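Local coordinates for trichosurin (Trichosurus vulpecula, PDB 2RA6), which binds small molecules such as 4-ethylphenol as a secreted, homodimeric milk-whey lipocalin and probably transports them, at the interface of chains A and B. Residues are numbered along the deposited sequence; one frame, centred on the assembly and turned at random. Chains: chain A/B, Trichosurin.

Contact 1: the interface of chains A and B. Residues chain A 88, 98, 100, 115, 117; chain B 87, 100, 102, 115, 150.
A:Tyr115 and B:Tyr115 lie face to face and head to tail, the CG end of each ring over the phenol end of the other, with planes 3° apart. Their closest carbons, CD2 of A:Tyr115 and CD1 of B:Tyr115, are 3.4 Å apart. Alongside, the A:Tyr100 and B:Tyr100 rings stack antiparallel, their planes 19° apart; CE1 of A:Tyr100 comes within 3.5 Å of CE2 of B:Tyr100, and CZ of A:Tyr100 sits above the centre of the partner ring.

The phenol OH of B:Tyr115 donates to A:Tyr117 OH (3.0 Å), which arrives at the edge of the B:Tyr115 ring, in its plane. A:Tyr117 OH passes its own hydrogen to A:Asp98 OD1 (2.6 Å). B:Arg150, extended from CG to NE, comes in across the A:Asp98 side chain, its guanidinium plane turned 45° from the carboxylate. That extension carries NE to the syn side of A:Asp98 OD1 in a nearly straight salt bridge (2.8 Å). Two donors thus grip OD1, the tyrosine from the anti side, and fix the carboxylate's turn.

Water 1 joins A:Tyr100 OH, B:Arg87 NH1 and the engineered B:Glu102. The modelled A:Gln88 NE2 faces B:Arg87 NH2 at 2.8 Å, donor against donor, so this amide's orientation, and its bond to B:Glu102, are doubtful.

Paired tyrosines near the two-fold axis, flanked by a charged pair, make this the aromatic centre of the homodimer interface.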
loop_
_atom_site.group_PDB
_atom_site.type_symbol
_atom_site.label_atom_id
_atom_site.label_comp_id
_atom_site.label_asym_id
_atom_site.label_seq_id
_atom_site.Cartn_x
_atom_site.Cartn_y
_atom_site.Cartn_z
ATOM N N GLN A 88 11.103 -0.811 0.279
ATOM C CA GLN A 88 10.076 0.041 -0.301
ATOM C C GLN A 88 10.720 0.896 -1.382
ATOM O O GLN A 88 11.802 1.453 -1.188
ATOM C CB GLN A 88 9.440 0.938 0.757
ATOM C CG GLN A 88 8.373 1.860 0.182
ATOM C CD GLN A 88 7.667 2.683 1.239
ATOM O OE1 GLN A 88 6.945 3.631 0.923
ATOM N NE2 GLN A 88 7.866 2.325 2.499
ATOM N N ASP A 98 3.802 3.130 -5.148
ATOM C CA ASP A 98 4.555 2.815 -3.947
ATOM C C ASP A 98 4.754 1.311 -4.125
ATOM O O ASP A 98 3.786 0.556 -4.212
ATOM C CB ASP A 98 3.730 3.139 -2.704
ATOM C CG ASP A 98 3.828 4.609 -2.322
ATOM O OD1 ASP A 98 2.858 5.164 -1.774
ATOM O OD2 ASP A 98 4.898 5.215 -2.562
ATOM N N TYR A 100 6.430 -2.346 -2.866
ATOM C CA TYR A 100 6.936 -3.091 -1.716
ATOM C C TYR A 100 7.429 -4.471 -2.141
ATOM O O TYR A 100 6.731 -5.203 -2.840
ATOM C CB TYR A 100 5.841 -3.260 -0.659
ATOM C CG TYR A 100 5.429 -1.972 0.000
ATOM C CD1 TYR A 100 6.118 -1.485 1.111
ATOM C CD2 TYR A 100 4.354 -1.236 -0.490
ATOM C CE1 TYR A 100 5.741 -0.290 1.721
ATOM C CE2 TYR A 100 3.965 -0.039 0.107
ATOM C CZ TYR A 100 4.664 0.423 1.213
ATOM O OH TYR A 100 4.275 1.599 1.813
ATOM N N TYR A 115 1.236 -0.238 -5.372
ATOM C CA TYR A 115 0.057 0.534 -5.012
ATOM C C TYR A 115 0.123 1.642 -6.046
ATOM O O TYR A 115 0.980 2.523 -5.976
ATOM C CB TYR A 115 0.154 1.074 -3.587
ATOM C CG TYR A 115 -0.098 -0.010 -2.566
ATOM C CD1 TYR A 115 0.939 -0.518 -1.783
ATOM C CD2 TYR A 115 -1.365 -0.580 -2.439
ATOM C CE1 TYR A 115 0.720 -1.575 -0.898
ATOM C CE2 TYR A 115 -1.594 -1.634 -1.561
ATOM C CZ TYR A 115 -0.553 -2.125 -0.798
ATOM O OH TYR A 115 -0.779 -3.182 0.055
ATOM N N TYR A 117 -1.341 4.867 -8.176
ATOM C CA TYR A 117 -2.205 6.032 -8.055
ATOM C C TYR A 117 -2.299 6.628 -9.452
ATOM O O TYR A 117 -1.317 7.146 -9.987
ATOM C CB TYR A 117 -1.614 7.058 -7.082
ATOM C CG TYR A 117 -1.112 6.466 -5.788
ATOM C CD1 TYR A 117 0.230 6.129 -5.634
ATOM C CD2 TYR A 117 -1.979 6.223 -4.723
ATOM C CE1 TYR A 117 0.701 5.566 -4.454
ATOM C CE2 TYR A 117 -1.515 5.655 -3.534
ATOM C CZ TYR A 117 -0.173 5.331 -3.412
ATOM O OH TYR A 117 0.310 4.775 -2.248
ATOM N N ARG B 87 7.078 -3.283 10.560
ATOM C CA ARG B 87 6.322 -2.064 10.293
ATOM C C ARG B 87 5.073 -2.262 9.438
ATOM O O ARG B 87 4.413 -1.292 9.073
ATOM C CB ARG B 87 7.227 -0.997 9.663
ATOM C CG ARG B 87 7.427 -1.121 8.172
ATOM C CD ARG B 87 8.455 -0.120 7.669
ATOM N NE ARG B 87 8.603 -0.196 6.219
ATOM C CZ ARG B 87 7.645 0.122 5.355
ATOM N NH1 ARG B 87 6.465 0.541 5.798
ATOM N NH2 ARG B 87 7.868 0.023 4.052
ATOM N N TYR B 100 0.853 0.351 7.118
ATOM C CA TYR B 100 2.297 0.553 7.160
ATOM C C TYR B 100 2.654 1.718 8.074
ATOM O O TYR B 100 2.061 2.792 7.994
ATOM C CB TYR B 100 2.863 0.820 5.760
ATOM C CG TYR B 100 2.793 -0.360 4.817
ATOM C CD1 TYR B 100 1.637 -0.627 4.088
ATOM C CD2 TYR B 100 3.885 -1.210 4.659
ATOM C CE1 TYR B 100 1.571 -1.717 3.219
ATOM C CE2 TYR B 100 3.830 -2.299 3.797
ATOM C CZ TYR B 100 2.673 -2.547 3.081
ATOM O OH TYR B 100 2.617 -3.626 2.228
ATOM N N GLU B 102 5.533 4.439 9.529
ATOM C CA GLU B 102 6.746 5.156 9.137
ATOM C C GLU B 102 6.970 6.350 10.070
ATOM O O GLU B 102 6.014 6.951 10.553
ATOM C CB GLU B 102 6.622 5.706 7.710
ATOM C CG GLU B 102 6.228 4.703 6.635
ATOM C CD GLU B 102 6.155 5.336 5.251
ATOM O OE1 GLU B 102 5.591 6.447 5.124
ATOM O OE2 GLU B 102 6.654 4.716 4.287
ATOM N N TYR B 115 -4.028 0.882 3.587
ATOM C CA TYR B 115 -4.460 0.512 2.252
ATOM C C TYR B 115 -5.705 -0.299 2.577
ATOM O O TYR B 115 -5.621 -1.446 3.025
ATOM C CB TYR B 115 -3.400 -0.331 1.544
ATOM C CG TYR B 115 -2.215 0.501 1.106
ATOM C CD1 TYR B 115 -2.358 1.469 0.107
ATOM C CD2 TYR B 115 -0.973 0.366 1.721
ATOM C CE1 TYR B 115 -1.293 2.281 -0.265
ATOM C CE2 TYR B 115 0.103 1.177 1.354
ATOM C CZ TYR B 115 -0.071 2.131 0.362
ATOM O OH TYR B 115 0.978 2.943 -0.005
ATOM N N ARG B 150 1.654 12.182 -4.861
ATOM C CA ARG B 150 1.194 10.920 -5.408
ATOM C C ARG B 150 0.012 11.117 -6.343
ATOM O O ARG B 150 -0.508 10.157 -6.913
ATOM C CB ARG B 150 0.866 9.955 -4.271
ATOM C CG ARG B 150 2.136 9.401 -3.636
ATOM C CD ARG B 150 1.867 8.600 -2.385
ATOM N NE ARG B 150 3.073 7.926 -1.908
ATOM C CZ ARG B 150 4.200 8.545 -1.560
ATOM N NH1 ARG B 150 4.293 9.867 -1.632
ATOM N NH2 ARG B 150 5.242 7.837 -1.139
HETATM O O HOH W 1 5.617 2.324 4.164
HETATM O O HOH W 2 -1.054 9.842 -9.924
HETATM O O HOH W 3 5.619 6.100 2.003
#

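Contact 2: the interface of chains A and B. Residues chain A 87, 100-102; chain B 85-86, 88, 100.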
loop_
_atom_site.group_PDB
_atom_site.type_symbol
_atom_site.label_atom_id
_atom_site.label_comp_id
_atom_site.label_asym_id
_atom_site.label_seq_id
_atom_site.Cartn_x
_atom_site.Cartn_y
_atom_site.Cartn_z
ATOM N N ARG A 87 13.130 -2.172 1.552
ATOM C CA ARG A 87 12.204 -2.943 0.724
ATOM C C ARG A 87 11.064 -2.126 0.114
ATOM O O ARG A 87 10.155 -2.683 -0.494
ATOM C CB ARG A 87 11.638 -4.129 1.521
ATOM C CG ARG A 87 10.425 -3.819 2.380
ATOM C CD ARG A 87 10.090 -4.973 3.322
ATOM N NE ARG A 87 8.844 -4.728 4.044
ATOM C CZ ARG A 87 7.645 -4.699 3.471
ATOM N NH1 ARG A 87 7.532 -4.905 2.165
ATOM N NH2 ARG A 87 6.562 -4.450 4.201
ATOM N N TYR A 100 6.430 -2.346 -2.866
ATOM C CA TYR A 100 6.936 -3.091 -1.716
ATOM C C TYR A 100 7.429 -4.471 -2.141
ATOM O O TYR A 100 6.731 -5.203 -2.840
ATOM C CB TYR A 100 5.841 -3.260 -0.659
ATOM C CG TYR A 100 5.429 -1.972 0.000
ATOM C CD1 TYR A 100 6.118 -1.485 1.111
ATOM C CD2 TYR A 100 4.354 -1.236 -0.490
ATOM C CE1 TYR A 100 5.741 -0.290 1.721
ATOM C CE2 TYR A 100 3.965 -0.039 0.107
ATOM C CZ TYR A 100 4.664 0.423 1.213
ATOM O OH TYR A 100 4.275 1.599 1.813
ATOM N N TYR A 101 8.638 -4.814 -1.720
ATOM C CA TYR A 101 9.230 -6.110 -2.027
ATOM C C TYR A 101 9.101 -7.044 -0.827
ATOM O O TYR A 101 9.259 -6.618 0.321
ATOM C CB TYR A 101 10.715 -5.942 -2.370
ATOM C CG TYR A 101 11.515 -7.226 -2.329
ATOM C CD1 TYR A 101 11.388 -8.185 -3.330
ATOM C CD2 TYR A 101 12.408 -7.474 -1.288
ATOM C CE1 TYR A 101 12.135 -9.365 -3.302
ATOM C CE2 TYR A 101 13.160 -8.647 -1.249
ATOM C CZ TYR A 101 13.018 -9.587 -2.261
ATOM O OH TYR A 101 13.773 -10.741 -2.234
ATOM N N GLU A 102 8.809 -8.314 -1.102
ATOM C CA GLU A 102 8.683 -9.338 -0.062
ATOM C C GLU A 102 9.136 -10.690 -0.618
ATOM O O GLU A 102 8.960 -10.958 -1.802
ATOM C CB GLU A 102 7.225 -9.477 0.392
ATOM C CG GLU A 102 6.611 -8.253 1.054
ATOM C CD GLU A 102 5.156 -8.485 1.436
ATOM O OE1 GLU A 102 4.878 -9.485 2.135
ATOM O OE2 GLU A 102 4.289 -7.672 1.040
ATOM N N GLU B 85 6.514 -9.067 7.933
ATOM C CA GLU B 85 7.293 -7.884 7.585
ATOM C C GLU B 85 7.199 -6.816 8.668
ATOM O O GLU B 85 6.108 -6.463 9.118
ATOM C CB GLU B 85 6.801 -7.306 6.253
ATOM C CG GLU B 85 6.997 -8.223 5.049
ATOM C CD GLU B 85 8.449 -8.317 4.607
ATOM O OE1 GLU B 85 9.312 -8.649 5.447
ATOM O OE2 GLU B 85 8.729 -8.062 3.416
ATOM N N ALA B 86 8.349 -6.302 9.086
ATOM C CA ALA B 86 8.373 -5.270 10.109
ATOM C C ALA B 86 7.615 -4.042 9.613
ATOM O O ALA B 86 7.519 -3.804 8.410
ATOM C CB ALA B 86 9.813 -4.896 10.446
ATOM N N GLN B 88 4.753 -3.509 9.110
ATOM C CA GLN B 88 3.553 -3.800 8.330
ATOM C C GLN B 88 2.581 -4.558 9.228
ATOM O O GLN B 88 2.967 -5.513 9.906
ATOM C CB GLN B 88 3.875 -4.655 7.107
ATOM C CG GLN B 88 2.705 -4.767 6.136
ATOM C CD GLN B 88 2.996 -5.681 4.967
ATOM O OE1 GLN B 88 4.125 -5.739 4.479
ATOM N NE2 GLN B 88 1.971 -6.392 4.497
ATOM N N TYR B 100 0.853 0.351 7.118
ATOM C CA TYR B 100 2.297 0.553 7.160
ATOM C C TYR B 100 2.654 1.718 8.074
ATOM O O TYR B 100 2.061 2.792 7.994
ATOM C CB TYR B 100 2.863 0.820 5.760
ATOM C CG TYR B 100 2.793 -0.360 4.817
ATOM C CD1 TYR B 100 1.637 -0.627 4.088
ATOM C CD2 TYR B 100 3.885 -1.210 4.659
ATOM C CE1 TYR B 100 1.571 -1.717 3.219
ATOM C CE2 TYR B 100 3.830 -2.299 3.797
ATOM C CZ TYR B 100 2.673 -2.547 3.081
ATOM O OH TYR B 100 2.617 -3.626 2.228
HETATM O O HOH W 4 5.015 -5.340 2.113
HETATM O O HOH W 5 9.714 -4.072 6.575
HETATM O O HOH W 6 1.961 -8.499 2.066
#
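A:Arg87 has a left-handed backbone (phi 61°, psi 7°), while B:Glu85, which its side chain meets across the interface, is extended. The arginine runs straight from CG to NE and lays its guanidinium against the carboxylate of B:Glu85, the planes stacked 24° apart. OE2 of B:Glu85 rests over the guanidinium face toward its rim, 3.4 Å from A:Arg87 NE, making a salt bridge through the face.

A:Arg87 NH2 donates to B:Gln88 OE1 (2.8 Å), reaching the amide oxygen in its carbonyl plane; OE1 is tilted from the guanidinium plane, and the bond is bent at the hydrogen. NH1 turns back to its own chain, to A:Tyr101 O (3.1 Å), which steadies the head group. NH2 also lies in plane at the edge of the B:Tyr100 ring, whose face opposite A:Tyr100 is covered by B:Gln88 CG.

Water 4, in plane at the guanidinium edge, ties A:Arg87 NH1 and NH2 to B:Gln88 OE1, B:Tyr100 OH and OE2 of the engineered A:Glu102. That carboxylate comes near another: A:Glu102 OE1 is 4.3 Å from B:Glu85 OE2, and the like charges may favour protonation of one of them.

The arginine and its waters form a polar flank beside the stacked tyrosines that is likely to contribute to holding the two subunits together.

Contact 3: the interface of chains A and B. Residues chain A 124, 149-152; chain B 96, 117, 120, 122.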
loop_
_atom_site.group_PDB
_atom_site.type_symbol
_atom_site.label_atom_id
_atom_site.label_comp_id
_atom_site.label_asym_id
_atom_site.label_seq_id
_atom_site.Cartn_x
_atom_site.Cartn_y
_atom_site.Cartn_z
ATOM N N VAL A 124 -4.214 -1.926 -6.481
ATOM C CA VAL A 124 -3.100 -2.745 -6.036
ATOM C C VAL A 124 -2.808 -3.760 -7.133
ATOM O O VAL A 124 -3.721 -4.356 -7.707
ATOM C CB VAL A 124 -3.414 -3.483 -4.705
ATOM C CG1 VAL A 124 -4.557 -4.467 -4.891
ATOM C CG2 VAL A 124 -2.162 -4.215 -4.216
ATOM N N ASN A 149 -7.593 -13.291 0.305
ATOM C CA ASN A 149 -7.958 -13.013 1.693
ATOM C C ASN A 149 -8.192 -11.533 1.970
ATOM O O ASN A 149 -8.836 -11.181 2.959
ATOM C CB ASN A 149 -6.886 -13.543 2.651
ATOM C CG ASN A 149 -6.847 -15.054 2.698
ATOM O OD1 ASN A 149 -7.880 -15.712 2.606
ATOM N ND2 ASN A 149 -5.652 -15.612 2.857
ATOM N N ARG A 150 -7.672 -10.670 1.107
ATOM C CA ARG A 150 -7.852 -9.236 1.284
ATOM C C ARG A 150 -9.207 -8.769 0.777
ATOM O O ARG A 150 -9.572 -7.606 0.944
ATOM C CB ARG A 150 -6.712 -8.480 0.601
ATOM C CG ARG A 150 -5.463 -8.473 1.460
ATOM C CD ARG A 150 -4.221 -8.055 0.707
ATOM N NE ARG A 150 -3.067 -8.004 1.607
ATOM C CZ ARG A 150 -2.621 -9.031 2.325
ATOM N NH1 ARG A 150 -3.223 -10.212 2.257
ATOM N NH2 ARG A 150 -1.571 -8.880 3.125
ATOM N N GLY A 151 -9.956 -9.691 0.177
ATOM C CA GLY A 151 -11.280 -9.365 -0.321
ATOM C C GLY A 151 -11.391 -9.256 -1.826
ATOM O O GLY A 151 -12.166 -8.447 -2.330
ATOM N N PHE A 152 -10.619 -10.065 -2.545
ATOM C CA PHE A 152 -10.651 -10.053 -4.002
ATOM C C PHE A 152 -11.031 -11.417 -4.553
ATOM O O PHE A 152 -10.774 -12.445 -3.927
ATOM C CB PHE A 152 -9.294 -9.623 -4.559
ATOM C CG PHE A 152 -8.893 -8.238 -4.150
ATOM C CD1 PHE A 152 -7.894 -8.037 -3.202
ATOM C CD2 PHE A 152 -9.549 -7.131 -4.680
ATOM C CE1 PHE A 152 -7.554 -6.752 -2.786
ATOM C CE2 PHE A 152 -9.219 -5.844 -4.271
ATOM C CZ PHE A 152 -8.220 -5.653 -3.321
ATOM N N THR B 96 -10.782 -5.000 4.851
ATOM C CA THR B 96 -9.462 -5.401 5.317
ATOM C C THR B 96 -8.480 -4.275 5.018
ATOM O O THR B 96 -8.708 -3.474 4.112
ATOM C CB THR B 96 -8.975 -6.706 4.634
ATOM O OG1 THR B 96 -8.839 -6.498 3.225
ATOM C CG2 THR B 96 -9.965 -7.838 4.883
ATOM N N TYR B 117 -9.257 -2.168 1.692
ATOM C CA TYR B 117 -9.915 -2.947 0.650
ATOM C C TYR B 117 -11.359 -3.091 1.107
ATOM O O TYR B 117 -11.647 -3.804 2.072
ATOM C CB TYR B 117 -9.249 -4.319 0.529
ATOM C CG TYR B 117 -7.741 -4.236 0.419
ATOM C CD1 TYR B 117 -7.136 -3.653 -0.692
ATOM C CD2 TYR B 117 -6.921 -4.720 1.439
ATOM C CE1 TYR B 117 -5.750 -3.554 -0.785
ATOM C CE2 TYR B 117 -5.529 -4.624 1.354
ATOM C CZ TYR B 117 -4.958 -4.039 0.237
ATOM O OH TYR B 117 -3.591 -3.939 0.133
ATOM N N GLY B 120 -14.077 -4.757 -2.832
ATOM C CA GLY B 120 -13.239 -4.858 -4.016
ATOM C C GLY B 120 -12.566 -3.578 -4.477
ATOM O O GLY B 120 -11.875 -3.573 -5.500
ATOM N N VAL B 122 -9.975 -0.275 -3.649
ATOM C CA VAL B 122 -8.842 0.103 -2.820
ATOM C C VAL B 122 -8.814 1.600 -2.567
ATOM O O VAL B 122 -9.049 2.410 -3.473
ATOM C CB VAL B 122 -7.499 -0.267 -3.487
ATOM C CG1 VAL B 122 -6.354 0.014 -2.529
ATOM C CG2 VAL B 122 -7.503 -1.719 -3.919
HETATM O O HOH W 7 -13.133 -6.349 -0.749
HETATM O O HOH W 8 -12.257 -6.461 1.782
#
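The ring of B:Tyr117 receives chain A over one face: the CE1–CZ edge of A:Phe152 comes down at the CD1 rim, and the aliphatic stem of A:Arg150 passes over the CE2 side. A:Phe152 CZ lies 3.5 Å from B:Tyr117 CD1, the two planes 72° apart in an edge-to-face arrangement. B:Val122 CG2, from the tyrosine's own chain, fills in at the edge, in the ring plane, and also touches A:Phe152 CZ at 4.0 Å. On the other rim of the phenylalanine, CE2 meets the carbonyl oxygen B:Gly120 O at 3.7 Å.

A:Arg150, extended from CG to NE, runs parallel to the B:Tyr117 side chain, both heading in one direction, its CD 3.7 Å from B:Tyr117 CE2. With an alanine in place of B:Tyr117, the A:Phe152 edge and the A:Arg150 stem would probably lose the surface they pack on, leaving both freer to shift.

The arginine's carbonyl adds a polar hold. B:Thr96 OG1, placed between its backbone N and carbonyl carbon (chi1 63°), donates to A:Arg150 O at 2.6 Å, tilted from the carbonyl plane. Water 8 bridges A:Arg150 O to B:Tyr117 O, and water 7, bonded to it, joins A:Gly151 O to B:Gly120 N.

Here the segment following helix 137-148 of one subunit docks on the barrel strands of the other, closing an outer end of the dimer interface.

Contact 1 and contact 2 are neighbours, their C-alpha centres about 9 Å apart, and share A:Tyr100 and B:Tyr100; Arg87, Gln88 and Glu102 act in both with the chains exchanged. Contact 3 lies farther out, about 15 Å from contact 1 and 17 Å from contact 2. Strand 96-102 serves all three, and strand 109-118 serves contacts 1 and 3. The two-fold repeats every patch, so B:Arg150 in contact 1 and A:Arg150 in contact 3 are twins. Together they are parts of one two-fold interface, stacked tyrosines near the axis with mixed polar and aromatic packing farther out, fitting the homodimer.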